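Local coordinates for McyG protein (PDB 4R0M) that probably activates phenylalanine-like acids as acyl-adenylates and loads them onto its carrier domain at the start of microcystin assembly, at residues Q284-E287 / L288-S292. Sequence-based numbering, arbitrary orientation.
Sequences QAEE and LKHVS
Glu286 and His290 meet because Glu286 sends CG anti to its own N (chi1 177°) and then bends at chi2, while the imidazole of His290 swings back with CG anti to the carbonyl carbon. OE2 of Glu286 thus arrives at the edge of the ring, in its plane, and takes a weak hydrogen bond from His290 NE2 at 3.4 Å. The bond is fairly straight at the hydrogen (155°), though carboxylate and ring planes stand 50° apart. A carboxylate and an imidazole N-H suit this exposed side of the turn, being able to pair with each other or with water.

The backbone winds through a turn, with 285-287 at helical angles. Leu288 N gives to Gln284 O at 3.1 Å, an i to i+4 bond; Lys289 N then reaches Glu286 O, also at 3.1 Å, in the i to i+3 spacing of a tighter turn. Glu287 O is a shared acceptor, weakly bonded to the N atoms of both His290 and Val291, while Val291 CG2 packs against that oxygen at 3.3 Å.

Leu288 is the buried residue here: its CG and CD1 lie against Gln284 O (CD1 at 3.5 Å), and it packs on Leu257 and on Ile319 of helix 310-320, the helix that Ala285, small enough for close approach, also touches. Within the AMP-binding domain, the loop between helix 275-282 and strand 300-303 thus packs through Leu288 and Ala285 on helix 310-320. Lys289 NZ stands 4.9 Å from Glu286 OE1, too far for a salt bridge, yet its charge, like that of a protonated His290, would probably favour the ionised carboxylate.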
ATOM      1  N   GLN A 284      -6.848 -18.510 -10.378  1.00 46.51           N
ATOM      2  CA  GLN A 284      -7.423 -19.691  -9.732  1.00 47.19           C
ATOM      3  C   GLN A 284      -8.818 -20.031 -10.269  1.00 46.73           C
ATOM      4  O   GLN A 284      -9.563 -20.781  -9.638  1.00 46.90           O
ATOM      5  CB  GLN A 284      -7.480 -19.485  -8.213  1.00 47.81           C
ATOM      6  CG  GLN A 284      -6.142 -19.157  -7.562  1.00 49.10           C
ATOM      7  CD  GLN A 284      -5.263 -20.378  -7.362  1.00 49.59           C
ATOM      8  OE1 GLN A 284      -5.708 -21.403  -6.841  1.00 50.52           O
ATOM      9  NE2 GLN A 284      -4.003 -20.269  -7.762  1.00 49.73           N
ATOM     10  N   ALA A 285      -9.157 -19.490 -11.439  1.00 47.14           N
ATOM     11  CA  ALA A 285     -10.477 -19.686 -12.053  1.00 48.40           C
ATOM     12  C   ALA A 285     -10.870 -21.158 -12.210  1.00 49.91           C
ATOM     13  O   ALA A 285     -12.037 -21.515 -12.025  1.00 50.76           O
ATOM     14  CB  ALA A 285     -10.552 -18.970 -13.394  1.00 46.72           C
ATOM     15  N   GLU A 286      -9.892 -21.999 -12.544  1.00 51.53           N
ATOM     16  CA  GLU A 286     -10.109 -23.429 -12.755  1.00 53.00           C
ATOM     17  C   GLU A 286     -10.579 -24.146 -11.484  1.00 53.36           C
ATOM     18  O   GLU A 286     -11.636 -24.779 -11.484  1.00 53.10           O
ATOM     19  CB  GLU A 286      -8.837 -24.085 -13.321  1.00 53.79           C
ATOM     20  CG  GLU A 286      -8.909 -25.598 -13.517  1.00 54.50           C
ATOM     21  CD  GLU A 286      -9.963 -26.035 -14.525  1.00 56.01           C
ATOM     22  OE1 GLU A 286     -10.234 -25.284 -15.490  1.00 56.21           O
ATOM     23  OE2 GLU A 286     -10.520 -27.141 -14.354  1.00 56.27           O
ATOM     24  N   GLU A 287      -9.794 -24.033 -10.414  1.00 54.10           N
ATOM     25  CA  GLU A 287     -10.121 -24.668  -9.129  1.00 55.23           C
ATOM     26  C   GLU A 287     -11.339 -24.048  -8.435  1.00 54.50           C
ATOM     27  O   GLU A 287     -11.919 -24.657  -7.534  1.00 54.17           O
ATOM     28  CB  GLU A 287      -8.908 -24.693  -8.183  1.00 56.94           C
ATOM     29  CG  GLU A 287      -8.015 -23.462  -8.236  1.00 59.23           C
ATOM     30  CD  GLU A 287      -6.930 -23.573  -9.295  1.00 60.70           C
ATOM     31  OE1 GLU A 287      -5.896 -24.217  -9.021  1.00 62.02           O
ATOM     32  OE2 GLU A 287      -7.111 -23.013 -10.399  1.00 60.08           O
ATOM     33  N   LEU A 288     -11.725 -22.848  -8.864  1.00 53.37           N
ATOM     34  CA  LEU A 288     -12.915 -22.172  -8.346  1.00 53.20           C
ATOM     35  C   LEU A 288     -14.215 -22.678  -8.979  1.00 54.30           C
ATOM     36  O   LEU A 288     -15.308 -22.244  -8.600  1.00 53.81           O
ATOM     37  CB  LEU A 288     -12.791 -20.653  -8.518  1.00 51.33           C
ATOM     38  CG  LEU A 288     -11.993 -19.897  -7.451  1.00 50.37           C
ATOM     39  CD1 LEU A 288     -11.577 -18.527  -7.962  1.00 49.32           C
ATOM     40  CD2 LEU A 288     -12.780 -19.772  -6.153  1.00 49.54           C
ATOM     41  N   LYS A 289     -14.092 -23.593  -9.937  1.00 55.43           N
ATOM     42  CA  LYS A 289     -15.251 -24.248 -10.545  1.00 55.66           C
ATOM     43  C   LYS A 289     -15.642 -25.514  -9.787  1.00 55.48           C
ATOM     44  O   LYS A 289     -16.781 -25.973  -9.885  1.00 55.89           O
ATOM     45  CB  LYS A 289     -14.980 -24.581 -12.014  1.00 55.52           C
ATOM     46  CG  LYS A 289     -15.082 -23.390 -12.953  1.00 56.69           C
ATOM     47  CD  LYS A 289     -14.726 -23.776 -14.380  1.00 57.11           C
ATOM     48  CE  LYS A 289     -14.793 -22.572 -15.306  1.00 57.36           C
ATOM     49  NZ  LYS A 289     -14.289 -22.886 -16.672  1.00 57.29           N
ATOM     50  N   HIS A 290     -14.697 -26.067  -9.029  1.00 55.30           N
ATOM     51  CA  HIS A 290     -14.894 -27.342  -8.338  1.00 56.19           C
ATOM     52  C   HIS A 290     -15.173 -27.188  -6.866  1.00 55.26           C
ATOM     53  O   HIS A 290     -15.641 -28.125  -6.216  1.00 56.11           O
ATOM     54  CB  HIS A 290     -13.707 -28.272  -8.581  1.00 57.87           C
ATOM     55  CG  HIS A 290     -13.447 -28.543 -10.045  1.00 60.40           C
ATOM     56  ND1 HIS A 290     -14.183 -29.415 -10.762  1.00 61.80           N
ATOM     57  CD2 HIS A 290     -12.502 -28.011 -10.922  1.00 61.48           C
ATOM     58  CE1 HIS A 290     -13.730 -29.445 -12.032  1.00 62.38           C
ATOM     59  NE2 HIS A 290     -12.704 -28.584 -12.128  1.00 62.34           N
ATOM     60  N   VAL A 291     -14.877 -26.005  -6.330  1.00 53.17           N
ATOM     61  CA  VAL A 291     -15.298 -25.632  -4.977  1.00 51.82           C
ATOM     62  C   VAL A 291     -16.184 -24.388  -5.038  1.00 50.38           C
ATOM     63  O   VAL A 291     -16.152 -23.639  -6.019  1.00 50.55           O
ATOM     64  CB  VAL A 291     -14.106 -25.396  -4.013  1.00 51.74           C
ATOM     65  CG1 VAL A 291     -13.346 -26.690  -3.763  1.00 52.81           C
ATOM     66  CG2 VAL A 291     -13.174 -24.308  -4.533  1.00 51.29           C
ATOM     67  N   SER A 292     -16.981 -24.178  -3.995  1.00 48.64           N
ATOM     68  CA  SER A 292     -17.816 -22.986  -3.906  1.00 47.52           C
ATOM     69  C   SER A 292     -17.673 -22.301  -2.554  1.00 45.81           C
ATOM     70  O   SER A 292     -17.708 -22.949  -1.507  1.00 45.54           O
ATOM     71  CB  SER A 292     -19.286 -23.311  -4.198  1.00 47.85           C
ATOM     72  OG  SER A 292     -19.771 -24.312  -3.324  1.00 48.96           O
TER